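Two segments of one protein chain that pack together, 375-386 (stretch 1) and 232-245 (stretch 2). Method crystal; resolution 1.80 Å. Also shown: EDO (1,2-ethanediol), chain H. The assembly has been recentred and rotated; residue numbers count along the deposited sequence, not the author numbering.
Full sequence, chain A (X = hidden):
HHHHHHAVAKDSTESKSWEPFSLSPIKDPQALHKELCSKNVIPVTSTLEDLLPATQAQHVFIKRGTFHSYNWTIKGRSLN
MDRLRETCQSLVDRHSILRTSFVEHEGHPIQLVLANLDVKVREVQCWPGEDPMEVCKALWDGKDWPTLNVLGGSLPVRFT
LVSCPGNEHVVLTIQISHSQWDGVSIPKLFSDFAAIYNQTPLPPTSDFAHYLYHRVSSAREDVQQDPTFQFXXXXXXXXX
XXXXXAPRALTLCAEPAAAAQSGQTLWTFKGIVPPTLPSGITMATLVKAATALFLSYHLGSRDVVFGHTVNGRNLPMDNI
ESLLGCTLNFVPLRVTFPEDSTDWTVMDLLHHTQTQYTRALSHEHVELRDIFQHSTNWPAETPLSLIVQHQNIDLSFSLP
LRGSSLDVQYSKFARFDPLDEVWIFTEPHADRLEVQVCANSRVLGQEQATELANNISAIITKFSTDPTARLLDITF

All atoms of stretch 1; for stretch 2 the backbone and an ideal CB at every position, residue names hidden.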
# COMPACT_ATOMS: atom_id res chain seq x y z
N SER A 375 8.65 21.70 -7.55
CA SER A 375 9.82 21.29 -8.35
C SER A 375 9.61 21.27 -9.85
O SER A 375 10.54 20.97 -10.61
CB SER A 375 10.30 19.91 -7.91
OG SER A 375 10.69 19.92 -6.56
N THR A 376 8.38 21.52 -10.29
CA THR A 376 8.03 21.54 -11.70
C THR A 376 7.08 22.69 -11.99
O THR A 376 6.64 23.40 -11.07
CB THR A 376 7.33 20.23 -12.17
OG1 THR A 376 5.96 20.26 -11.77
CG2 THR A 376 7.99 19.01 -11.58
N ASN A 377 6.75 22.84 -13.27
CA ASN A 377 5.69 23.72 -13.76
C ASN A 377 4.38 23.00 -14.00
O ASN A 377 3.45 23.57 -14.56
CB ASN A 377 6.09 24.38 -15.08
CG ASN A 377 7.20 25.37 -14.91
OD1 ASN A 377 7.34 25.99 -13.86
ND2 ASN A 377 8.02 25.53 -15.95
N TRP A 378 4.33 21.72 -13.64
CA TRP A 378 3.13 20.92 -13.88
C TRP A 378 2.05 21.24 -12.83
O TRP A 378 2.38 21.56 -11.69
CB TRP A 378 3.47 19.42 -13.84
CG TRP A 378 4.65 18.99 -14.68
CD1 TRP A 378 5.35 19.74 -15.60
CD2 TRP A 378 5.28 17.69 -14.67
NE1 TRP A 378 6.36 18.98 -16.16
CE2 TRP A 378 6.33 17.73 -15.61
CE3 TRP A 378 5.05 16.51 -13.96
CZ2 TRP A 378 7.15 16.63 -15.85
CZ3 TRP A 378 5.87 15.41 -14.21
CH2 TRP A 378 6.91 15.48 -15.14
N PRO A 379 0.77 21.14 -13.22
CA PRO A 379 -0.29 21.33 -12.22
C PRO A 379 -0.06 20.43 -11.02
O PRO A 379 0.33 19.27 -11.19
CB PRO A 379 -1.56 20.92 -12.98
CG PRO A 379 -1.24 21.15 -14.42
CD PRO A 379 0.24 20.87 -14.56
N ALA A 380 -0.26 20.95 -9.81
CA ALA A 380 0.02 20.19 -8.60
C ALA A 380 -0.79 18.89 -8.51
O ALA A 380 -0.32 17.89 -7.98
CB ALA A 380 -0.23 21.05 -7.36
N GLU A 381 -2.00 18.91 -9.07
CA GLU A 381 -2.91 17.77 -8.97
C GLU A 381 -2.78 16.82 -10.15
O GLU A 381 -3.63 15.96 -10.36
CB GLU A 381 -4.35 18.25 -8.85
CG GLU A 381 -4.60 19.05 -7.55
CD GLU A 381 -4.19 18.27 -6.30
OE1 GLU A 381 -4.67 17.13 -6.12
OE2 GLU A 381 -3.40 18.80 -5.50
N THR A 382 -1.71 16.99 -10.92
CA THR A 382 -1.38 16.07 -12.01
C THR A 382 -1.35 14.64 -11.49
O THR A 382 -0.61 14.36 -10.55
CB THR A 382 -0.03 16.39 -12.64
OG1 THR A 382 -0.12 17.64 -13.35
CG2 THR A 382 0.42 15.27 -13.60
N PRO A 383 -2.14 13.74 -12.10
CA PRO A 383 -2.11 12.36 -11.62
C PRO A 383 -1.06 11.53 -12.35
O PRO A 383 -0.67 11.86 -13.48
CB PRO A 383 -3.51 11.86 -11.95
CG PRO A 383 -3.82 12.56 -13.25
CD PRO A 383 -3.15 13.92 -13.16
N LEU A 384 -0.61 10.46 -11.71
CA LEU A 384 0.16 9.44 -12.43
C LEU A 384 -0.81 8.52 -13.16
O LEU A 384 -1.75 8.01 -12.55
CB LEU A 384 1.05 8.64 -11.48
CG LEU A 384 2.06 9.49 -10.74
CD1 LEU A 384 2.67 8.72 -9.56
CD2 LEU A 384 3.17 9.91 -11.70
N SER A 385 -0.58 8.29 -14.45
CA SER A 385 -1.55 7.54 -15.23
C SER A 385 -1.18 6.06 -15.32
O SER A 385 -2.02 5.22 -15.67
CB SER A 385 -1.68 8.13 -16.63
OG SER A 385 -0.42 8.13 -17.27
N LEU A 386 0.08 5.76 -15.03
CA LEU A 386 0.60 4.40 -14.98
C LEU A 386 1.47 4.26 -13.75
O LEU A 386 2.35 5.09 -13.51
CB LEU A 386 1.41 4.06 -16.24
CG LEU A 386 2.06 2.68 -16.20
CD1 LEU A 386 1.00 1.59 -16.35
CD2 LEU A 386 3.11 2.56 -17.31
N UNK A 232 14.24 17.09 -6.82
CA UNK A 232 13.19 16.73 -7.79
C UNK A 232 13.19 17.70 -8.97
O UNK A 232 12.94 17.29 -10.08
CB UNK A 232 11.82 16.72 -7.12
N UNK A 233 13.46 18.99 -8.72
CA UNK A 233 13.55 19.93 -9.84
C UNK A 233 14.65 19.53 -10.82
O UNK A 233 14.45 19.59 -12.03
CB UNK A 233 13.80 21.35 -9.32
N UNK A 234 15.78 19.11 -10.29
CA UNK A 234 16.92 18.71 -11.12
C UNK A 234 16.59 17.41 -11.88
O UNK A 234 16.83 17.27 -13.08
CB UNK A 234 18.17 18.53 -10.26
N UNK A 235 16.01 16.47 -11.14
CA UNK A 235 15.69 15.15 -11.68
C UNK A 235 14.69 15.23 -12.82
O UNK A 235 14.79 14.47 -13.81
CB UNK A 235 15.14 14.25 -10.57
N UNK A 236 13.72 16.14 -12.69
CA UNK A 236 12.64 16.26 -13.65
C UNK A 236 12.86 17.36 -14.67
O UNK A 236 12.02 17.61 -15.53
CB UNK A 236 11.32 16.51 -12.91
N UNK A 237 14.02 18.00 -14.61
CA UNK A 237 14.30 19.12 -15.50
C UNK A 237 14.27 18.69 -16.97
O UNK A 237 15.01 17.79 -17.37
CB UNK A 237 15.66 19.73 -15.16
N UNK A 238 13.41 19.34 -17.74
CA UNK A 238 13.24 19.02 -19.15
C UNK A 238 12.31 17.85 -19.43
O UNK A 238 12.08 17.51 -20.60
CB UNK A 238 14.61 18.72 -19.77
N UNK A 239 11.78 17.21 -18.39
CA UNK A 239 10.92 16.04 -18.64
C UNK A 239 9.54 16.46 -19.14
O UNK A 239 9.04 17.51 -18.76
CB UNK A 239 10.78 15.20 -17.37
N UNK A 240 8.95 15.65 -20.00
CA UNK A 240 7.53 15.78 -20.34
C UNK A 240 6.91 14.42 -20.07
O UNK A 240 7.36 13.42 -20.62
CB UNK A 240 7.32 16.22 -21.79
N UNK A 241 5.90 14.38 -19.24
CA UNK A 241 5.22 13.13 -18.97
C UNK A 241 4.04 12.95 -19.92
O UNK A 241 3.19 13.84 -20.04
CB UNK A 241 4.75 13.08 -17.51
N UNK A 242 3.99 11.80 -20.60
CA UNK A 242 2.87 11.50 -21.48
C UNK A 242 1.55 11.46 -20.71
O UNK A 242 1.52 11.18 -19.51
CB UNK A 242 3.10 10.17 -22.19
N UNK A 243 0.46 11.74 -21.42
CA UNK A 243 -0.87 11.87 -20.83
C UNK A 243 -1.86 11.09 -21.66
O UNK A 243 -1.98 11.31 -22.88
CB UNK A 243 -1.29 13.34 -20.73
N UNK A 244 -2.60 10.17 -21.02
CA UNK A 244 -3.52 9.38 -21.83
C UNK A 244 -4.62 10.24 -22.42
O UNK A 244 -4.98 11.30 -21.90
CB UNK A 244 -4.13 8.25 -21.00
N UNK A 245 -5.13 9.78 -23.55
CA UNK A 245 -6.25 10.45 -24.14
C UNK A 245 -7.47 9.98 -23.35
O UNK A 245 -7.39 8.98 -22.63
CB UNK A 245 -6.37 10.16 -25.64
C1 EDO H . -1.76 8.86 -8.47
O1 EDO H . -1.62 10.15 -9.07
C2 EDO H . -0.72 8.72 -7.36
O2 EDO H . -0.90 9.71 -6.33

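Position 232 is helical, and its CA-to-CB bond points toward stretch 1. The ideal CB lies 3.4 Å from Ser375 OG, so the first carbon is already in contact. Small residues would fit, as would a larger one whose end turns aside. The residue is Trp232. Its CB sits 3.5 Å from Ser375 OG, and the indole leads away from stretch 1.

Position 233 is also helical, with CB sideways, 3.5 Å from Ser375 O. The carbonyl groups of Ser375 and Thr376 and the side chain of Asn377 offer acceptors nearby. A long polar donor would suit, though shorter residues would also fit. The residue is Arg233. Its CA makes a CA-H...O contact with Ser375 O at 3.3 Å. The guanidinium lays one face over Ser375 C, and no direct hydrogen bond crosses here. Waters do the linking instead. Arg233 NH2 donates to two of them: one donates in turn to Thr376 O, the other to Asn377 OD1. A third water donates to both Arg233 O and Ser375 O.

Position 234 points away and 235 is out of reach, so stretch 1 sets no preference at either. They are His234 and Tyr235.

At position 236 CB points toward stretch 1. It is 4.4 Å from Thr376 CG2 and 5.0 Å from Trp378 CH2. A methyl group and an aromatic ring favour a mid-sized apolar side chain such as leucine, isoleucine or methionine. The residue is Leu236. Its CD1 reaches Thr376 CG2 at 3.6 Å, and its CD2 lies 4.4 Å from Trp378 CH2.

Position 237 points away into space free of stretch 1; many residues would do, and it is Asp237. Position 238 has a phi of 82°, which favours glycine. It is Gly238, inside the type II turn from Leu236 to position 239.

Position 239 has CB toward stretch 1, 4.2 Å from Trp378 CZ2. A small apolar residue makes this contact with CB alone. Ala239 does so, while its O lies at the edge of the indole, 3.6 Å from Trp378 CZ2.

Position 240 points away, which leaves room for a long polar chain. It is Lys240.

Position 241 points toward stretch 1, its CB 4.0 Å from Trp378 CH2. Beyond lie Thr382, Pro383 and Leu384. A long, flexible apolar chain suits best; leucine would be a shorter choice. The residue is Met241. Its CE reaches Thr382 CG2 at 3.6 Å, and its SD lies 4.1 Å from Leu384 CD2. The sulfur is also oblique to the Trp378 ring.

Position 242 points away, so stretch 1 sets no limit on size and many residues would suit. It is Ala242, whose O receives a hydrogen bond from a water that also bonds Ser385 OG.

Position 243 is sideways, with nothing of stretch 1 within 5.5 Å of CB, so many residues would do. It is Val243.

Position 244 points toward Ser385, and its phi of -66° permits proline among others. Pro244 packs its CD 3.5 Å from Ser385 CB.

Position 245 is out of reach and unconstrained by stretch 1. It is Phe245.

Stretch 2 232-245: WRHYLDGAKMAVPF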
# COMPACT_ATOMS: atom_id res chain seq x y z
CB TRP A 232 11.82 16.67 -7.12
CG TRP A 232 11.63 15.40 -6.31
CD1 TRP A 232 11.58 15.28 -4.93
CD2 TRP A 232 11.49 14.07 -6.83
NE1 TRP A 232 11.41 13.95 -4.58
CE2 TRP A 232 11.35 13.19 -5.72
CE3 TRP A 232 11.45 13.53 -8.13
CZ2 TRP A 232 11.19 11.81 -5.87
CZ3 TRP A 232 11.29 12.16 -8.28
CH2 TRP A 232 11.15 11.32 -7.16
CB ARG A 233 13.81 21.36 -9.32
CG ARG A 233 14.07 22.36 -10.44
CD ARG A 233 13.78 23.79 -10.00
NE ARG A 233 12.40 24.13 -10.32
CZ ARG A 233 11.49 24.44 -9.41
NH1 ARG A 233 11.83 24.45 -8.13
NH2 ARG A 233 10.24 24.73 -9.78
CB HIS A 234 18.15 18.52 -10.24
CG HIS A 234 19.41 18.24 -10.99
ND1 HIS A 234 20.13 19.23 -11.63
CD2 HIS A 234 20.10 17.09 -11.17
CE1 HIS A 234 21.21 18.70 -12.18
NE2 HIS A 234 21.21 17.40 -11.93
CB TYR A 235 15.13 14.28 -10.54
CG TYR A 235 14.78 12.85 -10.87
CD1 TYR A 235 15.73 11.84 -10.74
CD2 TYR A 235 13.49 12.52 -11.27
CE1 TYR A 235 15.39 10.51 -11.00
CE2 TYR A 235 13.15 11.20 -11.55
CZ TYR A 235 14.10 10.21 -11.42
OH TYR A 235 13.78 8.89 -11.71
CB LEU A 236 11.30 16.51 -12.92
CG LEU A 236 10.79 15.33 -12.08
CD1 LEU A 236 9.57 15.76 -11.25
CD2 LEU A 236 10.45 14.09 -12.96
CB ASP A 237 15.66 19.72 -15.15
CG ASP A 237 16.03 20.84 -16.08
OD1 ASP A 237 15.23 21.79 -16.21
OD2 ASP A 237 17.12 20.77 -16.69
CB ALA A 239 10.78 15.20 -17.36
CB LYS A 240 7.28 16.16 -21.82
CG LYS A 240 7.77 17.53 -22.26
CD LYS A 240 7.72 17.69 -23.80
CE LYS A 240 6.29 17.85 -24.34
NZ LYS A 240 5.64 19.10 -23.86
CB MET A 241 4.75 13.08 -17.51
CG MET A 241 4.12 11.77 -17.13
SD MET A 241 3.93 11.66 -15.33
CE MET A 241 2.59 12.84 -15.07
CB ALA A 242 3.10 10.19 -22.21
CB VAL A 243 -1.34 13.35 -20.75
CG1 VAL A 243 -2.73 13.45 -20.09
CG2 VAL A 243 -0.34 14.22 -20.00
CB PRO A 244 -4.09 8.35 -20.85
CG PRO A 244 -3.89 8.96 -19.50
CD PRO A 244 -2.58 9.73 -19.62
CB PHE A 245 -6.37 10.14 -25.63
CG PHE A 245 -7.34 11.01 -26.33
CD1 PHE A 245 -7.19 12.39 -26.28
CD2 PHE A 245 -8.41 10.47 -27.02
CE1 PHE A 245 -8.10 13.22 -26.91
CE2 PHE A 245 -9.31 11.29 -27.66
CZ PHE A 245 -9.15 12.68 -27.61
O HOH W 1 11.87 20.32 -12.86
O HOH W 2 7.55 25.31 -9.26
O HOH W 3 9.22 25.58 -12.02
O HOH W 4 0.25 10.79 -17.27
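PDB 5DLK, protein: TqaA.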